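Local atomic coordinates of probable exosome complex exonuclease 2 (PDB entry 2PO1), a protein that serves as a probable non-catalytic subunit of the archaeal RNA-degrading exosome, predicted to help shape the Rrp41 active site. Residues I66-G71 / E188-E193; E126-V131 / R137-D142. All blocks are in the same frame, centred on the assembly; numbering follows the deposited sequence.

Interaction 1 (I66-G71 / E188-E193)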
loop_
_atom_site.group_PDB
_atom_site.type_symbol
_atom_site.label_atom_id
_atom_site.label_comp_id
_atom_site.label_asym_id
_atom_site.label_seq_id
_atom_site.Cartn_x
_atom_site.Cartn_y
_atom_site.Cartn_z
ATOM N N ILE C 66 -24.116 -7.028 -7.773
ATOM C CA ILE C 66 -23.931 -6.090 -8.873
ATOM C C ILE C 66 -24.338 -4.765 -8.364
ATOM O O ILE C 66 -25.408 -4.625 -7.802
ATOM C CB ILE C 66 -24.824 -6.435 -10.105
ATOM C CG1 ILE C 66 -24.568 -7.873 -10.585
ATOM C CG2 ILE C 66 -24.644 -5.399 -11.191
ATOM C CD1 ILE C 66 -23.187 -8.187 -11.142
ATOM N N LYS C 67 -23.437 -3.799 -8.440
ATOM C CA LYS C 67 -23.823 -2.438 -8.123
ATOM C C LYS C 67 -23.444 -1.619 -9.294
ATOM O O LYS C 67 -22.347 -1.786 -9.811
ATOM C CB LYS C 67 -22.992 -1.878 -6.969
ATOM C CG LYS C 67 -23.010 -2.662 -5.729
ATOM C CD LYS C 67 -24.290 -2.406 -5.047
ATOM C CE LYS C 67 -24.116 -1.113 -4.268
ATOM N NZ LYS C 67 -25.409 -0.851 -3.680
ATOM N N THR C 68 -24.321 -0.698 -9.677
ATOM C CA THR C 68 -24.074 0.165 -10.809
ATOM C C THR C 68 -24.125 1.621 -10.386
ATOM O O THR C 68 -24.801 1.979 -9.436
ATOM C CB THR C 68 -25.130 -0.064 -11.835
ATOM O OG1 THR C 68 -26.362 0.396 -11.289
ATOM C CG2 THR C 68 -25.230 -1.543 -12.120
ATOM N N SER C 69 -23.353 2.465 -11.052
ATOM C CA SER C 69 -23.575 3.876 -10.922
ATOM C C SER C 69 -23.333 4.494 -12.277
ATOM O O SER C 69 -23.150 3.799 -13.285
ATOM C CB SER C 69 -22.609 4.441 -9.890
ATOM O OG SER C 69 -21.322 4.037 -10.274
ATOM N N LEU C 70 -23.325 5.807 -12.317
ATOM C CA LEU C 70 -23.058 6.480 -13.546
ATOM C C LEU C 70 -21.721 7.112 -13.390
ATOM O O LEU C 70 -21.429 7.702 -12.354
ATOM C CB LEU C 70 -24.140 7.531 -13.832
ATOM C CG LEU C 70 -25.554 6.983 -14.100
ATOM C CD1 LEU C 70 -26.579 8.128 -14.320
ATOM C CD2 LEU C 70 -25.524 6.037 -15.286
ATOM N N GLY C 71 -20.900 6.998 -14.413
ATOM C CA GLY C 71 -19.599 7.616 -14.381
ATOM C C GLY C 71 -19.167 7.895 -15.796
ATOM O O GLY C 71 -19.898 7.640 -16.734
ATOM N N GLU C 188 -34.662 -1.226 -14.920
ATOM C CA GLU C 188 -34.711 -2.012 -16.133
ATOM C C GLU C 188 -33.617 -2.992 -15.988
ATOM O O GLU C 188 -32.705 -2.773 -15.191
ATOM C CB GLU C 188 -34.429 -1.108 -17.331
ATOM C CG GLU C 188 -33.269 -0.193 -17.042
ATOM C CD GLU C 188 -32.775 0.564 -18.225
ATOM O OE1 GLU C 188 -31.567 0.762 -18.265
ATOM O OE2 GLU C 188 -33.566 0.988 -19.088
ATOM N N PRO C 189 -33.648 -4.070 -16.774
ATOM C CA PRO C 189 -32.491 -4.956 -16.674
ATOM C C PRO C 189 -31.260 -4.327 -17.291
ATOM O O PRO C 189 -31.354 -3.288 -17.958
ATOM C CB PRO C 189 -32.872 -6.145 -17.543
ATOM C CG PRO C 189 -34.387 -5.997 -17.762
ATOM C CD PRO C 189 -34.659 -4.558 -17.725
ATOM N N LEU C 190 -30.137 -4.988 -17.118
ATOM C CA LEU C 190 -28.877 -4.535 -17.709
ATOM C C LEU C 190 -28.911 -5.155 -19.108
ATOM O O LEU C 190 -29.726 -6.045 -19.347
ATOM C CB LEU C 190 -27.738 -5.079 -16.859
ATOM C CG LEU C 190 -26.616 -4.253 -16.205
ATOM C CD1 LEU C 190 -26.782 -2.782 -16.148
ATOM C CD2 LEU C 190 -26.148 -4.921 -14.850
ATOM N N PRO C 191 -28.127 -4.628 -20.069
ATOM C CA PRO C 191 -28.306 -5.315 -21.353
ATOM C C PRO C 191 -27.516 -6.616 -21.376
ATOM O O PRO C 191 -26.403 -6.649 -21.899
ATOM C CB PRO C 191 -27.793 -4.287 -22.368
ATOM C CG PRO C 191 -26.788 -3.458 -21.591
ATOM C CD PRO C 191 -27.221 -3.460 -20.162
ATOM N N VAL C 192 -28.073 -7.666 -20.761
ATOM C CA VAL C 192 -27.401 -8.948 -20.706
ATOM C C VAL C 192 -27.891 -9.782 -21.884
ATOM O O VAL C 192 -29.077 -10.131 -21.993
ATOM C CB VAL C 192 -27.636 -9.729 -19.393
ATOM C CG1 VAL C 192 -26.754 -10.964 -19.368
ATOM C CG2 VAL C 192 -27.346 -8.865 -18.158
ATOM N N GLU C 193 -26.972 -10.116 -22.767
ATOM C CA GLU C 193 -27.369 -10.715 -24.020
ATOM C C GLU C 193 -26.886 -12.114 -24.250
ATOM O O GLU C 193 -27.404 -12.813 -25.097
ATOM C CB GLU C 193 -26.895 -9.816 -25.108
ATOM C CG GLU C 193 -27.452 -8.469 -24.858
ATOM C CD GLU C 193 -27.179 -7.515 -25.960
ATOM O OE1 GLU C 193 -26.271 -7.795 -26.755
ATOM O OE2 GLU C 193 -27.870 -6.480 -26.006
#
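Leu190 reaches across to Ile66 and Thr68, joining the loop that follows edge strand 186-189 to strand 60-71 of the mixed sheet in the RNase PH fold. The segment 188-193 enters this contact from strand 186-189. Glu188 sits on that strand, where its OE2 forms a salt bridge with Lys171; a charged residue suits this partly exposed place beside a basic neighbour. Pro189 follows, exposed, and touches the side chain of Arg168 of strand 168-174. Next comes Leu190, whose side chain, unlike its two neighbours, is buried against 66-71. Its CD2 methyl lies 4.0 Å from CG2 of Ile66, the two side chains meeting at a slant, and 4.4 Å from CG2 of Thr68. This is purely apolar packing, and only 82 Å² is buried by both sides together. Ile66 offers its CG2 branch, which stands anti to the backbone N, while Thr68 presents its methyl to the leucine and keeps its hydroxyl farther off. A β-branched residue at each place is well suited to a strand and puts a methyl close to the backbone, where the incoming leucine can meet it. The leucine torsions are unusual, chi1 -125° and chi2 13°, far from the staggered positions, which suggests strain or an uncertain fit of the fork. Val139 and Leu164 also touch the leucine. Pro191 then centres an inverse gamma turn, for which the ring's restricted phi is well fitted. Val192 follows, its side chain beside Leu165. Beyond it, Glu193 puts its carboxylate to Lys127 in a salt bridge and to Asn124 in a hydrogen bond. The turn at Pro191 is spanned by a weak bond from Val192 N to Leu190 O, 2.7 Å.

Interaction 2 (E126-V131 / R137-D142); sequences EKMVIV and RVVFID. With nucleotides of chain A.
Arg137, which meets Met128 across this contact, carries a guanidinium group with a water in plane at its edge. That water accepts a weak, long bond from Arg137 NE (3.5 Å) and donates to Lys127 O at 2.8 Å, a loose water link between strand and loop. The stronger polar partner of the group is Pro170 O, bound by NH1. The other flat group is the Phe140 ring, whose CE2 edge has C5' of A6 of chain A, a nucleotide of the RNA, in its plane at 3.7 Å. Val138 CG1 lies 4.0 Å from N7 of the adenine of the same nucleotide, so two apolar residues of the strand meet the nucleotide by packing. Across the segments themselves, Arg137 N donates to Met128 O over 2.7 Å, a nearly straight bond (N-H...O 165°). Met128 supplies the apolar part: its unbranched, flexible chain bends at chi3 (32°), swinging CE to 3.7 Å from Val139 CG2 and close to Arg137 O. The side chain of Met128 crosses those of Arg137 and Val139 at about a right angle, and its CB lies 4.0 Å from the CB of Arg137. A thioether can make such a bend cheaply, and the compact valine offers its CG2 methyl to the thioether methyl in an apolar contact. Ile130 and Val131 both face Ile135, a classic beta bulge, where the chain turns its corner at Ile130. In the fold, the loop that follows helix 104-118 thus lies against strand 135-147, which runs between strands 60-71 and 82-89, while strand 168-174 packs on Arg137 and Ile130.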
loop_
_atom_site.group_PDB
_atom_site.type_symbol
_atom_site.label_atom_id
_atom_site.label_comp_id
_atom_site.label_asym_id
_atom_site.label_seq_id
_atom_site.Cartn_x
_atom_site.Cartn_y
_atom_site.Cartn_z
ATOM N N GLU C 126 -22.111 -1.338 -24.866
ATOM C CA GLU C 126 -22.566 -0.338 -25.827
ATOM C C GLU C 126 -23.981 0.123 -25.513
ATOM O O GLU C 126 -24.399 1.193 -25.910
ATOM C CB GLU C 126 -22.480 -0.930 -27.218
ATOM C CG GLU C 126 -21.095 -0.832 -27.782
ATOM C CD GLU C 126 -20.637 -2.122 -28.382
ATOM O OE1 GLU C 126 -20.731 -2.276 -29.635
ATOM O OE2 GLU C 126 -20.215 -2.992 -27.588
ATOM N N LYS C 127 -24.713 -0.685 -24.781
ATOM C CA LYS C 127 -26.068 -0.377 -24.410
ATOM C C LYS C 127 -26.091 0.200 -23.003
ATOM O O LYS C 127 -27.092 0.110 -22.288
ATOM C CB LYS C 127 -26.927 -1.634 -24.522
ATOM C CG LYS C 127 -26.990 -2.147 -25.937
ATOM C CD LYS C 127 -27.982 -3.272 -26.120
ATOM C CE LYS C 127 -28.180 -3.598 -27.631
ATOM N NZ LYS C 127 -29.202 -4.657 -27.738
ATOM N N MET C 128 -24.973 0.790 -22.600
ATOM C CA MET C 128 -24.822 1.287 -21.232
ATOM C C MET C 128 -24.307 2.706 -21.265
ATOM O O MET C 128 -23.822 3.241 -20.260
ATOM C CB MET C 128 -23.867 0.384 -20.438
ATOM C CG MET C 128 -24.539 -0.830 -19.914
ATOM S SD MET C 128 -23.413 -1.971 -19.139
ATOM C CE MET C 128 -22.184 -0.881 -18.463
ATOM N N VAL C 129 -24.466 3.329 -22.425
ATOM C CA VAL C 129 -24.046 4.700 -22.633
ATOM C C VAL C 129 -25.217 5.637 -22.408
ATOM O O VAL C 129 -26.321 5.368 -22.871
ATOM C CB VAL C 129 -23.492 4.896 -24.052
ATOM C CG1 VAL C 129 -23.220 6.340 -24.306
ATOM C CG2 VAL C 129 -22.231 4.093 -24.201
ATOM N N ILE C 130 -25.000 6.706 -21.657
ATOM C CA ILE C 130 -26.053 7.703 -21.473
ATOM C C ILE C 130 -25.727 8.939 -22.286
ATOM O O ILE C 130 -26.551 9.424 -23.062
ATOM C CB ILE C 130 -26.256 8.092 -19.988
ATOM C CG1 ILE C 130 -26.418 6.844 -19.122
ATOM C CG2 ILE C 130 -27.427 9.047 -19.828
ATOM C CD1 ILE C 130 -27.476 5.851 -19.610
ATOM N N VAL C 131 -24.523 9.462 -22.115
ATOM C CA VAL C 131 -24.059 10.550 -22.963
ATOM C C VAL C 131 -22.726 10.050 -23.461
ATOM O O VAL C 131 -21.812 9.863 -22.658
ATOM C CB VAL C 131 -23.876 11.839 -22.164
ATOM C CG1 VAL C 131 -23.397 12.968 -23.056
ATOM C CG2 VAL C 131 -25.175 12.195 -21.466
ATOM N N ARG C 137 -23.140 3.931 -17.744
ATOM C CA ARG C 137 -23.333 3.060 -16.632
ATOM C C ARG C 137 -22.021 2.356 -16.311
ATOM O O ARG C 137 -21.279 1.919 -17.217
ATOM C CB ARG C 137 -24.452 2.045 -16.890
ATOM C CG ARG C 137 -25.354 2.043 -15.672
ATOM C CD ARG C 137 -26.467 1.118 -15.830
ATOM N NE ARG C 137 -27.647 1.702 -16.471
ATOM C CZ ARG C 137 -28.538 2.456 -15.853
ATOM N NH1 ARG C 137 -29.602 2.857 -16.517
ATOM N NH2 ARG C 137 -28.367 2.819 -14.585
ATOM N N VAL C 138 -21.749 2.299 -15.017
ATOM C CA VAL C 138 -20.588 1.615 -14.471
ATOM C C VAL C 138 -21.113 0.457 -13.656
ATOM O O VAL C 138 -21.909 0.639 -12.734
ATOM C CB VAL C 138 -19.740 2.600 -13.656
ATOM C CG1 VAL C 138 -18.485 1.894 -13.107
ATOM C CG2 VAL C 138 -19.347 3.701 -14.557
ATOM N N VAL C 139 -20.692 -0.740 -14.034
ATOM C CA VAL C 139 -21.186 -1.952 -13.401
ATOM C C VAL C 139 -20.051 -2.652 -12.681
ATOM O O VAL C 139 -19.060 -3.077 -13.316
ATOM C CB VAL C 139 -21.840 -2.904 -14.460
ATOM C CG1 VAL C 139 -22.265 -4.225 -13.810
ATOM C CG2 VAL C 139 -23.050 -2.232 -15.076
ATOM N N PHE C 140 -20.176 -2.711 -11.367
ATOM C CA PHE C 140 -19.274 -3.481 -10.510
ATOM C C PHE C 140 -19.805 -4.896 -10.236
ATOM O O PHE C 140 -20.904 -5.093 -9.669
ATOM C CB PHE C 140 -19.045 -2.759 -9.162
ATOM C CG PHE C 140 -18.469 -1.418 -9.289
ATOM C CD1 PHE C 140 -19.289 -0.313 -9.438
ATOM C CD2 PHE C 140 -17.089 -1.227 -9.240
ATOM C CE1 PHE C 140 -18.724 0.972 -9.543
ATOM C CE2 PHE C 140 -16.535 0.064 -9.355
ATOM C CZ PHE C 140 -17.348 1.143 -9.491
ATOM N N ILE C 141 -19.028 -5.875 -10.663
ATOM C CA ILE C 141 -19.318 -7.236 -10.385
ATOM C C ILE C 141 -18.437 -7.555 -9.183
ATOM O O ILE C 141 -17.213 -7.622 -9.299
ATOM C CB ILE C 141 -18.990 -8.169 -11.518
ATOM C CG1 ILE C 141 -19.673 -7.693 -12.793
ATOM C CG2 ILE C 141 -19.374 -9.587 -11.106
ATOM C CD1 ILE C 141 -19.409 -8.580 -13.966
ATOM N N ASP C 142 -19.064 -7.635 -8.015
ATOM C CA ASP C 142 -18.273 -7.808 -6.808
ATOM C C ASP C 142 -18.544 -9.221 -6.306
ATOM O O ASP C 142 -19.714 -9.611 -5.998
ATOM C CB ASP C 142 -18.560 -6.742 -5.765
ATOM C CG ASP C 142 -17.924 -5.448 -6.089
ATOM O OD1 ASP C 142 -18.674 -4.454 -6.229
ATOM O OD2 ASP C 142 -16.687 -5.403 -6.306
ATOM P P A A 6 -12.490 0.340 -6.757
ATOM O OP1 A A 6 -12.799 -1.115 -6.755
ATOM O OP2 A A 6 -13.549 1.304 -6.360
ATOM O "O5'" A A 6 -12.004 0.768 -8.229
ATOM C "C5'" A A 6 -12.906 0.773 -9.346
ATOM C "C4'" A A 6 -12.246 0.332 -10.654
ATOM O "O4'" A A 6 -13.089 0.701 -11.785
ATOM C "C3'" A A 6 -10.875 0.924 -10.975
ATOM O "O3'" A A 6 -10.169 -0.028 -11.765
ATOM C "C2'" A A 6 -11.248 2.197 -11.750
ATOM O "O2'" A A 6 -10.247 2.584 -12.675
ATOM C "C1'" A A 6 -12.550 1.818 -12.470
ATOM N N9 A A 6 -13.584 2.850 -12.472
ATOM C C8 A A 6 -14.579 2.985 -11.547
ATOM N N7 A A 6 -15.388 3.988 -11.770
ATOM C C5 A A 6 -14.896 4.564 -12.931
ATOM C C6 A A 6 -15.313 5.681 -13.702
ATOM N N6 A A 6 -16.373 6.432 -13.385
ATOM N N1 A A 6 -14.602 5.997 -14.812
ATOM C C2 A A 6 -13.544 5.246 -15.131
ATOM N N3 A A 6 -13.065 4.178 -14.481
ATOM C C4 A A 6 -13.783 3.873 -13.380
HETATM O O HOH W 1 -27.740 0.038 -19.524
#

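After helix 13-23 and strands 39-43 and 51-57, the chain forms strand 60-71, then runs through strand 82-89 and helix 104-118 to the loop 126-131. Interaction 2 closes a short loop there, folding the chain back onto strand 135-147 with five residues between. After helix 152-166 and strand 168-174, the chain reaches 188-193 and interaction 1 closes a much longer loop, 116 residues between its segments, that encloses interaction 2 entirely. The two meet in the mixed sheet, where Ser69 O and Val138 N, 2.7 Å apart, probably hydrogen bond. Pro191 also packs on Lys127, so the late segment touches the early loop as well as the sheet.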